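Long-range contacts in ABC transporter sugar binding protein (Xanthomonas axonopodis pv. citri, PDB 3UOR), which probably binds maltose or a related sugar in the periplasm as the solute-receptor component of an ABC import system: residues Gly137-Arg145 with Phe333-Pro342; Tyr185-Glu193 with Met233-Glu244. One frame throughout, in Å; residues are numbered along the deposited sequence.

Contact 1 of 2, residues Gly137-Arg145 with Phe333-Pro342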
# COMPACT_ATOMS: atom_id res chain seq x y z
N GLY A 137 -5.50 15.55 2.75
CA GLY A 137 -5.47 14.62 3.87
C GLY A 137 -4.12 14.66 4.55
O GLY A 137 -3.20 15.36 4.11
N VAL A 138 -3.98 13.90 5.63
CA VAL A 138 -2.67 13.67 6.24
C VAL A 138 -2.47 12.16 6.30
O VAL A 138 -3.37 11.44 6.73
CB VAL A 138 -2.60 14.28 7.67
CG1 VAL A 138 -1.27 13.96 8.34
CG2 VAL A 138 -2.82 15.79 7.62
N PRO A 139 -1.30 11.68 5.85
CA PRO A 139 -1.09 10.23 5.86
C PRO A 139 -1.22 9.71 7.27
O PRO A 139 -0.64 10.31 8.17
CB PRO A 139 0.36 10.07 5.37
CG PRO A 139 0.64 11.32 4.61
CD PRO A 139 -0.13 12.41 5.31
N TRP A 140 -1.93 8.61 7.47
CA TRP A 140 -2.05 8.04 8.81
C TRP A 140 -1.10 6.85 8.99
O TRP A 140 -0.28 6.83 9.90
CB TRP A 140 -3.49 7.63 9.06
CG TRP A 140 -3.77 7.11 10.42
CD1 TRP A 140 -2.98 7.24 11.53
CD2 TRP A 140 -4.93 6.38 10.84
NE1 TRP A 140 -3.58 6.62 12.61
CE2 TRP A 140 -4.77 6.08 12.21
CE3 TRP A 140 -6.08 5.93 10.17
CZ2 TRP A 140 -5.72 5.37 12.93
CZ3 TRP A 140 -7.02 5.22 10.88
CH2 TRP A 140 -6.84 4.95 12.25
N TYR A 141 -1.20 5.85 8.12
CA TYR A 141 -0.24 4.74 8.17
C TYR A 141 -0.05 4.23 6.75
O TYR A 141 -0.84 4.54 5.87
CB TYR A 141 -0.73 3.61 9.08
CG TYR A 141 -1.99 2.93 8.60
CD1 TYR A 141 -1.93 1.90 7.67
CD2 TYR A 141 -3.23 3.34 9.06
CE1 TYR A 141 -3.09 1.28 7.23
CE2 TYR A 141 -4.37 2.74 8.63
CZ TYR A 141 -4.30 1.72 7.71
OH TYR A 141 -5.48 1.14 7.31
N VAL A 142 1.00 3.45 6.53
CA VAL A 142 1.41 3.10 5.18
C VAL A 142 1.38 1.58 5.01
O VAL A 142 1.82 0.83 5.90
CB VAL A 142 2.84 3.58 4.88
CG1 VAL A 142 3.20 3.38 3.41
CG2 VAL A 142 2.97 5.04 5.24
N ASP A 143 0.84 1.15 3.89
CA ASP A 143 0.90 -0.25 3.50
C ASP A 143 1.80 -0.31 2.28
O ASP A 143 1.54 0.36 1.28
CB ASP A 143 -0.50 -0.75 3.16
CG ASP A 143 -0.50 -2.12 2.51
OD1 ASP A 143 0.57 -2.76 2.40
OD2 ASP A 143 -1.60 -2.57 2.12
N THR A 144 2.89 -1.06 2.36
CA THR A 144 3.69 -1.32 1.17
C THR A 144 4.12 -2.79 1.19
O THR A 144 4.05 -3.44 2.23
CB THR A 144 4.91 -0.38 1.09
OG1 THR A 144 5.54 -0.51 -0.19
CG2 THR A 144 5.91 -0.75 2.15
N ARG A 145 4.53 -3.33 0.04
CA ARG A 145 4.76 -4.76 -0.11
C ARG A 145 6.22 -5.04 -0.41
O ARG A 145 6.82 -4.38 -1.24
CB ARG A 145 3.90 -5.32 -1.26
CG ARG A 145 2.40 -4.97 -1.13
CD ARG A 145 1.87 -5.44 0.22
NE ARG A 145 0.52 -4.95 0.48
CZ ARG A 145 -0.58 -5.47 -0.06
NH1 ARG A 145 -0.49 -6.51 -0.89
NH2 ARG A 145 -1.78 -4.96 0.23
N PHE A 333 0.61 2.72 17.87
CA PHE A 333 -0.25 2.15 16.84
C PHE A 333 0.45 1.01 16.13
O PHE A 333 -0.13 -0.06 15.91
CB PHE A 333 -0.62 3.24 15.84
CG PHE A 333 -1.79 2.90 14.95
CD1 PHE A 333 -3.04 2.65 15.49
CD2 PHE A 333 -1.64 2.90 13.58
CE1 PHE A 333 -4.12 2.37 14.68
CE2 PHE A 333 -2.71 2.61 12.75
CZ PHE A 333 -3.96 2.35 13.30
N HIS A 334 1.71 1.24 15.76
CA HIS A 334 2.51 0.19 15.12
C HIS A 334 2.67 -1.02 16.04
O HIS A 334 2.56 -2.17 15.61
CB HIS A 334 3.88 0.72 14.73
CG HIS A 334 4.79 -0.32 14.14
ND1 HIS A 334 5.71 -1.01 14.90
CD2 HIS A 334 4.91 -0.78 12.88
CE1 HIS A 334 6.37 -1.86 14.12
NE2 HIS A 334 5.90 -1.74 12.89
N ALA A 335 2.93 -0.74 17.32
CA ALA A 335 3.18 -1.79 18.30
C ALA A 335 1.98 -2.72 18.39
O ALA A 335 2.14 -3.93 18.48
CB ALA A 335 3.48 -1.20 19.66
N ILE A 336 0.78 -2.14 18.34
CA ILE A 336 -0.42 -2.94 18.56
C ILE A 336 -0.86 -3.68 17.31
O ILE A 336 -1.14 -4.87 17.37
CB ILE A 336 -1.57 -2.09 19.11
CG1 ILE A 336 -1.15 -1.42 20.41
CG2 ILE A 336 -2.80 -2.93 19.32
CD1 ILE A 336 -2.06 -0.32 20.85
N ILE A 337 -0.89 -2.99 16.17
CA ILE A 337 -1.49 -3.55 14.97
C ILE A 337 -0.52 -3.73 13.79
O ILE A 337 -0.86 -4.36 12.79
CB ILE A 337 -2.75 -2.74 14.57
CG1 ILE A 337 -3.58 -3.48 13.53
CG2 ILE A 337 -2.37 -1.38 14.04
CD1 ILE A 337 -4.87 -2.75 13.18
N GLY A 338 0.69 -3.18 13.89
CA GLY A 338 1.69 -3.42 12.86
C GLY A 338 1.70 -2.42 11.71
O GLY A 338 2.52 -2.53 10.81
N ASP A 339 0.79 -1.44 11.73
CA ASP A 339 0.68 -0.45 10.66
C ASP A 339 1.88 0.48 10.65
O ASP A 339 2.33 0.93 11.69
CB ASP A 339 -0.62 0.35 10.76
CG ASP A 339 -1.84 -0.50 10.43
OD1 ASP A 339 -1.66 -1.56 9.82
OD2 ASP A 339 -2.98 -0.12 10.78
N LEU A 340 2.40 0.75 9.46
CA LEU A 340 3.68 1.44 9.37
C LEU A 340 3.52 2.95 9.55
O LEU A 340 2.67 3.57 8.92
CB LEU A 340 4.36 1.17 8.03
CG LEU A 340 4.55 -0.28 7.56
CD1 LEU A 340 5.12 -0.22 6.14
CD2 LEU A 340 5.51 -1.00 8.51
N PRO A 341 4.34 3.54 10.40
CA PRO A 341 4.30 4.99 10.53
C PRO A 341 4.66 5.65 9.21
O PRO A 341 5.52 5.13 8.49
CB PRO A 341 5.38 5.27 11.57
CG PRO A 341 5.37 4.03 12.45
CD PRO A 341 5.18 2.90 11.43
N PRO A 342 4.04 6.78 8.91
CA PRO A 342 4.30 7.48 7.64
C PRO A 342 5.36 8.55 7.76
O PRO A 342 5.55 9.27 6.78
CB PRO A 342 2.96 8.14 7.33
CG PRO A 342 2.38 8.43 8.66
CD PRO A 342 2.85 7.31 9.59
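Val142 and Leu340 form a single antiparallel bridge between strand 134-150 and the chain leaving helix 327-337, in the α/β fold of a periplasmic binding protein. Backbone bonding is slight: Val142 N donates to Leu340 O at 2.9 Å, and Tyr141 CA adds a CA-H...O contact to the same oxygen. Trp140 and Tyr141 both face Ser303 in a classic beta bulge, and both rings reach Phe333. With CG anti to the backbone N (chi1 -176°), Trp140 carries its indole back to Phe333, and its five-membered ring makes an offset stack there, centroids 5.0 Å apart and planes at 22°. Ile337 CG2 lies over the opposite face of Phe333, while Tyr141 CD2 meets the edge of that ring. The carboxylate of Asp339 lies nearly flat on a face of Tyr141, planes 13° apart; Tyr141 OH bonds to Ser303 OG. Apolar packing continues through the prolines: Pro342 CB meets Pro139 CB at 3.8 Å and Val142 CG2 at 3.7 Å, with Val125 of helix 123-127 against all three residues. The Leu340 side chain packs on the carbonyl oxygen of Val142, CB 3.3 Å from Val142 O, and Leu340 CD1 ends 4.1 Å from Thr144 CG2.

Contact 2 of 2, residues Tyr185-Glu193 with Met233-Glu244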
# COMPACT_ATOMS: atom_id res chain seq x y z
N TYR A 185 9.16 -23.95 -4.75
CA TYR A 185 9.30 -22.71 -5.49
C TYR A 185 10.17 -21.70 -4.78
O TYR A 185 10.42 -21.83 -3.58
CB TYR A 185 7.92 -22.13 -5.79
CG TYR A 185 7.11 -23.04 -6.67
CD1 TYR A 185 7.14 -22.91 -8.05
CD2 TYR A 185 6.32 -24.06 -6.13
CE1 TYR A 185 6.40 -23.75 -8.88
CE2 TYR A 185 5.58 -24.92 -6.94
CZ TYR A 185 5.63 -24.76 -8.32
OH TYR A 185 4.91 -25.60 -9.15
N ALA A 186 10.64 -20.70 -5.52
CA ALA A 186 11.43 -19.64 -4.92
C ALA A 186 10.53 -18.59 -4.24
O ALA A 186 10.82 -18.15 -3.14
CB ALA A 186 12.33 -18.99 -5.96
N ILE A 187 9.42 -18.22 -4.88
CA ILE A 187 8.62 -17.10 -4.40
C ILE A 187 7.13 -17.31 -4.65
O ILE A 187 6.73 -17.87 -5.67
CB ILE A 187 9.04 -15.78 -5.08
CG1 ILE A 187 8.31 -14.58 -4.47
CG2 ILE A 187 8.76 -15.84 -6.57
CD1 ILE A 187 8.88 -13.24 -4.97
N LEU A 188 6.31 -16.86 -3.70
CA LEU A 188 4.86 -16.88 -3.84
C LEU A 188 4.30 -15.48 -4.10
O LEU A 188 4.47 -14.56 -3.30
CB LEU A 188 4.21 -17.46 -2.57
CG LEU A 188 2.69 -17.32 -2.56
CD1 LEU A 188 2.08 -18.18 -3.65
CD2 LEU A 188 2.10 -17.68 -1.20
N MET A 189 3.63 -15.34 -5.24
CA MET A 189 2.94 -14.12 -5.64
C MET A 189 1.60 -14.57 -6.23
O MET A 189 1.51 -14.88 -7.42
CB MET A 189 3.71 -13.38 -6.74
CG MET A 189 5.13 -12.96 -6.39
SD MET A 189 5.89 -11.92 -7.66
CE MET A 189 6.01 -13.12 -9.03
N PRO A 190 0.54 -14.60 -5.40
CA PRO A 190 -0.76 -15.10 -5.87
C PRO A 190 -1.28 -14.32 -7.07
O PRO A 190 -1.30 -13.10 -7.02
CB PRO A 190 -1.67 -14.91 -4.66
CG PRO A 190 -0.75 -14.84 -3.48
CD PRO A 190 0.50 -14.17 -3.99
N LEU A 191 -1.69 -15.02 -8.12
CA LEU A 191 -2.10 -14.41 -9.38
C LEU A 191 -3.37 -13.56 -9.31
O LEU A 191 -3.66 -12.78 -10.22
CB LEU A 191 -2.26 -15.50 -10.44
CG LEU A 191 -0.95 -16.07 -10.98
CD1 LEU A 191 -1.19 -17.33 -11.80
CD2 LEU A 191 -0.23 -15.02 -11.81
N ASN A 192 -4.13 -13.71 -8.23
CA ASN A 192 -5.35 -12.93 -8.02
C ASN A 192 -5.08 -11.55 -7.40
O ASN A 192 -5.99 -10.74 -7.27
CB ASN A 192 -6.32 -13.69 -7.12
CG ASN A 192 -5.72 -14.00 -5.77
OD1 ASN A 192 -4.81 -14.83 -5.66
ND2 ASN A 192 -6.20 -13.33 -4.72
N GLU A 193 -3.84 -11.30 -6.99
CA GLU A 193 -3.48 -10.02 -6.38
C GLU A 193 -2.78 -9.15 -7.42
O GLU A 193 -2.04 -9.65 -8.25
CB GLU A 193 -2.58 -10.24 -5.16
CG GLU A 193 -3.25 -11.15 -4.11
CD GLU A 193 -2.36 -11.49 -2.92
OE1 GLU A 193 -1.15 -11.18 -2.93
OE2 GLU A 193 -2.89 -12.10 -1.97
N MET A 233 8.94 -14.98 -13.94
CA MET A 233 9.08 -15.76 -12.71
C MET A 233 8.18 -17.00 -12.72
O MET A 233 8.54 -18.04 -12.19
CB MET A 233 8.75 -14.91 -11.48
CG MET A 233 9.69 -13.71 -11.27
SD MET A 233 9.45 -12.97 -9.63
CE MET A 233 9.78 -11.27 -10.05
N TYR A 234 6.97 -16.88 -13.25
CA TYR A 234 6.12 -18.06 -13.34
C TYR A 234 6.61 -19.01 -14.42
O TYR A 234 6.60 -20.22 -14.22
CB TYR A 234 4.66 -17.70 -13.62
CG TYR A 234 4.08 -16.77 -12.59
CD1 TYR A 234 3.35 -17.26 -11.51
CD2 TYR A 234 4.27 -15.40 -12.69
CE1 TYR A 234 2.82 -16.38 -10.57
CE2 TYR A 234 3.75 -14.53 -11.77
CZ TYR A 234 3.03 -15.01 -10.71
OH TYR A 234 2.51 -14.11 -9.82
N GLN A 235 7.04 -18.47 -15.56
CA GLN A 235 7.43 -19.33 -16.66
C GLN A 235 8.73 -20.07 -16.37
O GLN A 235 8.96 -21.14 -16.94
CB GLN A 235 7.50 -18.59 -18.01
CG GLN A 235 6.24 -17.79 -18.42
CD GLN A 235 4.93 -18.53 -18.22
OE1 GLN A 235 4.90 -19.76 -18.18
NE2 GLN A 235 3.85 -17.79 -18.10
N GLN A 236 9.58 -19.53 -15.50
CA GLN A 236 10.82 -20.24 -15.14
C GLN A 236 10.53 -21.28 -14.05
O GLN A 236 11.38 -22.10 -13.74
CB GLN A 236 11.91 -19.29 -14.64
CG GLN A 236 12.33 -18.23 -15.62
CD GLN A 236 12.99 -18.80 -16.84
OE1 GLN A 236 13.47 -19.93 -16.83
NE2 GLN A 236 13.02 -18.02 -17.92
N GLY A 237 9.34 -21.23 -13.47
CA GLY A 237 9.00 -22.12 -12.38
C GLY A 237 9.50 -21.59 -11.04
O GLY A 237 9.60 -22.35 -10.07
N TRP A 238 9.83 -20.30 -10.98
CA TRP A 238 10.31 -19.70 -9.72
C TRP A 238 9.11 -19.43 -8.81
O TRP A 238 9.18 -19.65 -7.59
CB TRP A 238 11.11 -18.42 -9.95
CG TRP A 238 12.34 -18.63 -10.78
CD1 TRP A 238 13.04 -19.78 -10.90
CD2 TRP A 238 13.00 -17.66 -11.59
NE1 TRP A 238 14.11 -19.60 -11.74
CE2 TRP A 238 14.11 -18.30 -12.18
CE3 TRP A 238 12.78 -16.31 -11.87
CZ2 TRP A 238 14.98 -17.64 -13.05
CZ3 TRP A 238 13.64 -15.65 -12.74
CH2 TRP A 238 14.73 -16.32 -13.32
N ALA A 239 8.02 -18.98 -9.42
CA ALA A 239 6.77 -18.71 -8.73
C ALA A 239 5.68 -19.65 -9.24
O ALA A 239 5.47 -19.74 -10.44
CB ALA A 239 6.35 -17.30 -8.98
N PRO A 240 4.95 -20.30 -8.31
CA PRO A 240 3.85 -21.20 -8.70
C PRO A 240 2.70 -20.43 -9.34
O PRO A 240 2.44 -19.27 -8.99
CB PRO A 240 3.38 -21.78 -7.36
CG PRO A 240 3.75 -20.71 -6.34
CD PRO A 240 5.06 -20.15 -6.85
N LYS A 241 2.02 -21.08 -10.28
CA LYS A 241 0.90 -20.47 -10.96
C LYS A 241 -0.39 -20.71 -10.18
O LYS A 241 -1.22 -21.53 -10.58
CB LYS A 241 0.79 -21.02 -12.39
CG LYS A 241 1.95 -20.59 -13.28
CD LYS A 241 1.81 -21.14 -14.68
CE LYS A 241 2.99 -20.70 -15.54
NZ LYS A 241 2.96 -21.28 -16.92
N VAL A 242 -0.55 -19.99 -9.08
CA VAL A 242 -1.71 -20.20 -8.21
C VAL A 242 -2.34 -18.90 -7.78
O VAL A 242 -1.68 -17.85 -7.78
CB VAL A 242 -1.32 -20.99 -6.95
CG1 VAL A 242 -0.93 -22.42 -7.31
CG2 VAL A 242 -0.19 -20.31 -6.23
N SER A 243 -3.63 -18.97 -7.41
CA SER A 243 -4.34 -17.88 -6.74
C SER A 243 -4.28 -18.13 -5.24
O SER A 243 -3.93 -19.23 -4.82
CB SER A 243 -5.80 -17.84 -7.18
OG SER A 243 -5.89 -17.44 -8.54
N GLU A 244 -4.61 -17.12 -4.44
CA GLU A 244 -4.46 -17.24 -2.98
C GLU A 244 -5.31 -18.36 -2.40
O GLU A 244 -4.93 -19.01 -1.43
CB GLU A 244 -4.78 -15.93 -2.25
CG GLU A 244 -4.65 -16.05 -0.72
CD GLU A 244 -4.63 -14.70 -0.01
OE1 GLU A 244 -4.99 -13.68 -0.64
OE2 GLU A 244 -4.24 -14.67 1.19
O HOH W 1 2.55 -23.95 -10.61
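Tyr185 lies against the loop that follows helix 221-235, where Gly237, with positive phi, closes a Schellman motif. Tyr185 CB rests 3.3 Å from Trp238 O; its CG then meets Pro240 CD, and Tyr185 CD1 approaches Gly237 O at 3.2 Å. Further out, Tyr185 CE1 faces Pro240 CA, while CE2 and CZ lie nearest Pro240 CB, which stands 3.7 Å from the ring centroid and 3° off the normal, a CH-pi contact centred on the face. At the tip, Tyr185 OH shares a water with Lys241 N. Trp238 O accepts two backbone bonds, from Ala186 N and Ile187 N. Farther along, Tyr234 OH donates to Met189 O at 2.7 Å, while Leu191 CD2 sits 3.4 Å from Tyr234 CZ, over a face of that ring. Leu191 N bonds to Val242 O. In the type I turn from Pro190 to Glu193, Asn192 OD1 takes Glu244 N from above its amide plane, though Glu244 is poorly ordered. Lys177 of helix 166-180 makes a cation-pi contact with Tyr185. Strand 187-188 runs parallel beside strand 259-264, with Met169 and Met173 of helix 166-180 against Ile187 and Ala186, and helix 377-394 packed on Leu191 and Tyr234.

How the contacts relate
Contact 2 is nested along the chain inside the loop closed by contact 1: the order is 137-145, 185-193, 233-244, 333-342. Their centres lie 27 Å apart and their nearest atoms about 5 Å, without touching. Both reach the same mixed sheet. Strand 134-150, used by contact 1, pairs with 259-264, the strand beside 187-188 in contact 2, so this long strand connects the two neighbourhoods. The centre of contact 1 lies about 10 Å from the centre of the chain and that of contact 2 about 20 Å. A strand linking two such regions is consistent with the two-lobed architecture of periplasmic binding proteins, whose lobes close on the ligand.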